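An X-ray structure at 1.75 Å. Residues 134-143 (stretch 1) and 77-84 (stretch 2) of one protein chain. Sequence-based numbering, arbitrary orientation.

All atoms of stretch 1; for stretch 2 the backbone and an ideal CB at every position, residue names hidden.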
# COMPACT_ATOMS: atom_id res chain seq x y z
N LYS A 134 10.72 -7.45 18.92
CA LYS A 134 11.97 -7.84 19.56
C LYS A 134 11.72 -8.45 20.94
O LYS A 134 12.29 -9.50 21.28
CB LYS A 134 12.91 -6.64 19.67
CG LYS A 134 14.28 -7.01 20.21
CD LYS A 134 15.21 -5.79 20.23
CE LYS A 134 16.67 -6.23 20.35
NZ LYS A 134 17.60 -5.06 20.29
N GLU A 135 10.86 -7.81 21.72
CA GLU A 135 10.51 -8.36 23.03
C GLU A 135 9.82 -9.71 22.88
O GLU A 135 10.09 -10.64 23.65
CB GLU A 135 9.61 -7.40 23.79
CG GLU A 135 9.59 -7.67 25.30
CD GLU A 135 8.52 -6.88 26.04
OE1 GLU A 135 7.99 -7.41 27.04
OE2 GLU A 135 8.20 -5.75 25.62
N ALA A 136 8.92 -9.83 21.89
CA ALA A 136 8.21 -11.09 21.67
C ALA A 136 9.17 -12.21 21.31
O ALA A 136 8.99 -13.35 21.74
CB ALA A 136 7.17 -10.92 20.56
N ILE A 137 10.18 -11.90 20.50
CA ILE A 137 11.15 -12.93 20.13
C ILE A 137 11.98 -13.34 21.34
O ILE A 137 12.21 -14.53 21.58
CB ILE A 137 12.03 -12.43 18.96
CG1 ILE A 137 11.16 -12.32 17.70
CG2 ILE A 137 13.19 -13.36 18.72
CD1 ILE A 137 11.86 -11.72 16.51
N SER A 138 12.43 -12.37 22.14
CA SER A 138 13.22 -12.72 23.31
C SER A 138 12.42 -13.57 24.29
O SER A 138 12.98 -14.44 24.97
CB SER A 138 13.74 -11.45 23.99
OG SER A 138 12.76 -10.88 24.83
N LYS A 139 11.10 -13.38 24.36
CA LYS A 139 10.27 -14.17 25.24
C LYS A 139 9.76 -15.45 24.58
O LYS A 139 8.93 -16.15 25.18
CB LYS A 139 9.11 -13.32 25.76
CG LYS A 139 9.55 -12.37 26.87
CD LYS A 139 8.42 -11.52 27.39
CE LYS A 139 8.77 -10.93 28.74
NZ LYS A 139 8.64 -9.44 28.75
N LYS A 140 10.27 -15.77 23.39
CA LYS A 140 9.93 -16.98 22.63
C LYS A 140 8.42 -17.09 22.38
O LYS A 140 7.86 -18.19 22.37
CB LYS A 140 10.47 -18.24 23.32
CG LYS A 140 11.97 -18.20 23.47
CD LYS A 140 12.53 -19.53 23.95
CE LYS A 140 14.04 -19.42 24.12
NZ LYS A 140 14.63 -18.61 23.01
N GLN A 141 7.78 -15.95 22.14
CA GLN A 141 6.37 -15.94 21.76
C GLN A 141 6.19 -15.73 20.27
O GLN A 141 5.09 -15.95 19.76
CB GLN A 141 5.61 -14.86 22.53
CG GLN A 141 5.56 -15.17 24.03
CD GLN A 141 5.13 -14.00 24.89
OE1 GLN A 141 4.91 -12.88 24.40
NE2 GLN A 141 4.99 -14.26 26.19
N ILE A 142 7.24 -15.30 19.57
CA ILE A 142 7.25 -15.12 18.13
C ILE A 142 8.52 -15.78 17.59
O ILE A 142 9.56 -15.74 18.25
CB ILE A 142 7.20 -13.62 17.77
CG1 ILE A 142 5.86 -13.01 18.19
CG2 ILE A 142 7.55 -13.34 16.29
CD1 ILE A 142 4.70 -13.36 17.32
N ARG A 143 8.43 -16.38 16.41
CA ARG A 143 9.57 -17.04 15.80
C ARG A 143 10.70 -16.05 15.53
O ARG A 143 10.48 -14.87 15.25
CB ARG A 143 9.16 -17.73 14.49
CG ARG A 143 8.64 -16.76 13.42
CD ARG A 143 8.38 -17.44 12.04
NE ARG A 143 9.63 -17.78 11.37
CZ ARG A 143 10.14 -17.14 10.32
NH1 ARG A 143 9.51 -16.10 9.78
NH2 ARG A 143 11.29 -17.54 9.80
N UNK A 77 1.34 -6.14 29.59
CA UNK A 77 0.94 -7.35 28.88
C UNK A 77 2.14 -8.05 28.25
O UNK A 77 3.15 -7.42 27.91
CB UNK A 77 -0.09 -7.01 27.80
N UNK A 78 2.03 -9.38 28.12
CA UNK A 78 3.00 -10.12 27.35
C UNK A 78 3.05 -9.58 25.93
O UNK A 78 2.03 -9.12 25.40
CB UNK A 78 2.67 -11.61 27.35
N UNK A 79 4.22 -9.62 25.28
CA UNK A 79 4.32 -9.07 23.92
C UNK A 79 3.33 -9.67 22.94
O UNK A 79 2.82 -8.96 22.06
CB UNK A 79 5.74 -9.28 23.38
N UNK A 80 3.05 -10.98 23.04
CA UNK A 80 2.10 -11.59 22.12
C UNK A 80 0.72 -10.98 22.30
O UNK A 80 -0.04 -10.85 21.33
CB UNK A 80 2.04 -13.10 22.33
N UNK A 81 0.38 -10.59 23.53
CA UNK A 81 -0.89 -9.92 23.75
C UNK A 81 -0.83 -8.47 23.26
O UNK A 81 -1.85 -7.94 22.79
CB UNK A 81 -1.27 -9.97 25.23
N UNK A 82 0.34 -7.84 23.34
CA UNK A 82 0.49 -6.51 22.75
C UNK A 82 0.29 -6.55 21.25
O UNK A 82 -0.29 -5.61 20.68
CB UNK A 82 1.87 -5.93 23.08
N UNK A 83 0.76 -7.61 20.58
CA UNK A 83 0.56 -7.70 19.12
C UNK A 83 -0.91 -7.85 18.78
O UNK A 83 -1.40 -7.23 17.82
CB UNK A 83 1.35 -8.88 18.54
N UNK A 84 -1.65 -8.65 19.55
CA UNK A 84 -3.08 -8.75 19.32
C UNK A 84 -3.76 -7.39 19.49
O UNK A 84 -4.62 -7.02 18.68
CB UNK A 84 -3.70 -9.78 20.27

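Position 77 precedes the helix with phi/psi of -52/151, and its ideal CB has nothing of stretch 1 within 5.5 Å. Many residues would suit. It is Asp77, whose side chain leads away; its carbonyl O accepts a hydrogen bond from a water that also donates to Glu135 OE1.

Position 78 is likewise extended (-57/148), immediately before the helix. CA-to-CB points sideways, with the ideal CB 3.7 Å from Gln141 NE2, a donor. An acceptor of moderate length fits: Asp, Asn, Glu or Gln. The residue is Glu78, at the N-cap position. With chi1 and chi2 both m, its end comes nearer stretch 1, and Gln141 NE2 donates to Glu78 OE1 at 2.9 Å (N-H...O angle 146°).

At position 79 the phi of -56 is compatible with proline, and a first helical turn needs no amide donor to an earlier carbonyl. The ideal CB points toward stretch 1, 3.5 Å from Ala136 CA and 3.8 Å from Gln141 OE1, so a compact apolar group is favored: Ala, Val or Pro. Pro79 occupies it. Its CB packs 3.6 Å from Ala136 CB, its CG lies 3.4 Å from Glu135 OE1, and its CD lies 3.6 Å from Lys139 CD.

Position 80 also points toward stretch 1. Its backbone N donates to Gln141 OE1 at 3.0 Å (153°), a bond independent of residue identity except for proline. Ile142 CD1 offers an apolar surface nearby, so Ile, Leu, Val or Met would suit. In Ile80, chi1 t and chi2 p leave CD1 4.1 Å from Ile142 CD1. Gln141 thus uses both ends of its amide, binding 78 and 80.

Position 81 points sideways, its ideal CB beyond 5.5 Å of stretch 1; polar residues are reasonable. Glu81 makes no contact with stretch 1.

Position 82 points toward stretch 1 from beyond 5.5 Å, with the Glu135 carboxylate farther out. A long basic chain, Lys or Arg, could reach it. Lys82, extended with chi2 to chi4 all t, places NZ 3.6 Å from Glu135 OE2 in a salt bridge. Two waters reinforce it, each accepting from NZ and donating to the Glu135 carboxylate.

Position 83 also points toward stretch 1, and its ideal CB has no atom of that stretch within contact range; Ile142 CD1 and Ala136 CB lie farther out on that side. Leu, Met or Ile would suit. Leu83 (m, t) brings CD1 3.6 Å from Ile142 CD1 and 4.4 Å from Ala136 CB.

Position 84 is out of reach, leaving the choice open; Lys84 NZ instead forms a salt bridge with Glu81 OE2 at 2.9 Å.

Stretch 2 (77-84) DEPIEKLK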
# COMPACT_ATOMS: atom_id res chain seq x y z
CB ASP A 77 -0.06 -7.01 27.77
CG ASP A 77 -1.33 -6.38 28.31
OD1 ASP A 77 -1.24 -5.55 29.25
OD2 ASP A 77 -2.42 -6.71 27.79
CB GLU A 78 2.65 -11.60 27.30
CG GLU A 78 2.72 -12.25 28.65
CD GLU A 78 4.10 -12.21 29.24
OE1 GLU A 78 5.06 -12.61 28.54
OE2 GLU A 78 4.24 -11.79 30.41
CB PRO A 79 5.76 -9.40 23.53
CG PRO A 79 6.49 -9.54 24.82
CD PRO A 79 5.52 -10.02 25.84
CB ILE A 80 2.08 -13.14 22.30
CG1 ILE A 80 1.15 -13.78 21.28
CG2 ILE A 80 1.64 -13.51 23.71
CD1 ILE A 80 1.52 -13.51 19.84
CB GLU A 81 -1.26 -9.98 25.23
CG GLU A 81 -1.53 -11.42 25.71
CD GLU A 81 -2.61 -12.09 24.89
OE1 GLU A 81 -3.69 -11.47 24.74
OE2 GLU A 81 -2.38 -13.21 24.38
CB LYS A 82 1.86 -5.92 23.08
CG LYS A 82 2.04 -5.47 24.54
CD LYS A 82 3.51 -5.19 24.84
CE LYS A 82 3.68 -4.39 26.12
NZ LYS A 82 5.12 -4.13 26.41
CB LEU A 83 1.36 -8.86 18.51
CG LEU A 83 2.88 -8.67 18.52
CD1 LEU A 83 3.59 -9.98 18.13
CD2 LEU A 83 3.31 -7.51 17.60
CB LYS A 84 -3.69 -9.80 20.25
CG LYS A 84 -3.26 -11.22 19.88
CD LYS A 84 -3.54 -12.16 21.06
CE LYS A 84 -3.09 -13.59 20.81
NZ LYS A 84 -3.58 -14.40 21.97
O HOH W 1 5.62 -6.42 27.73
O HOH W 2 6.74 -3.85 24.10
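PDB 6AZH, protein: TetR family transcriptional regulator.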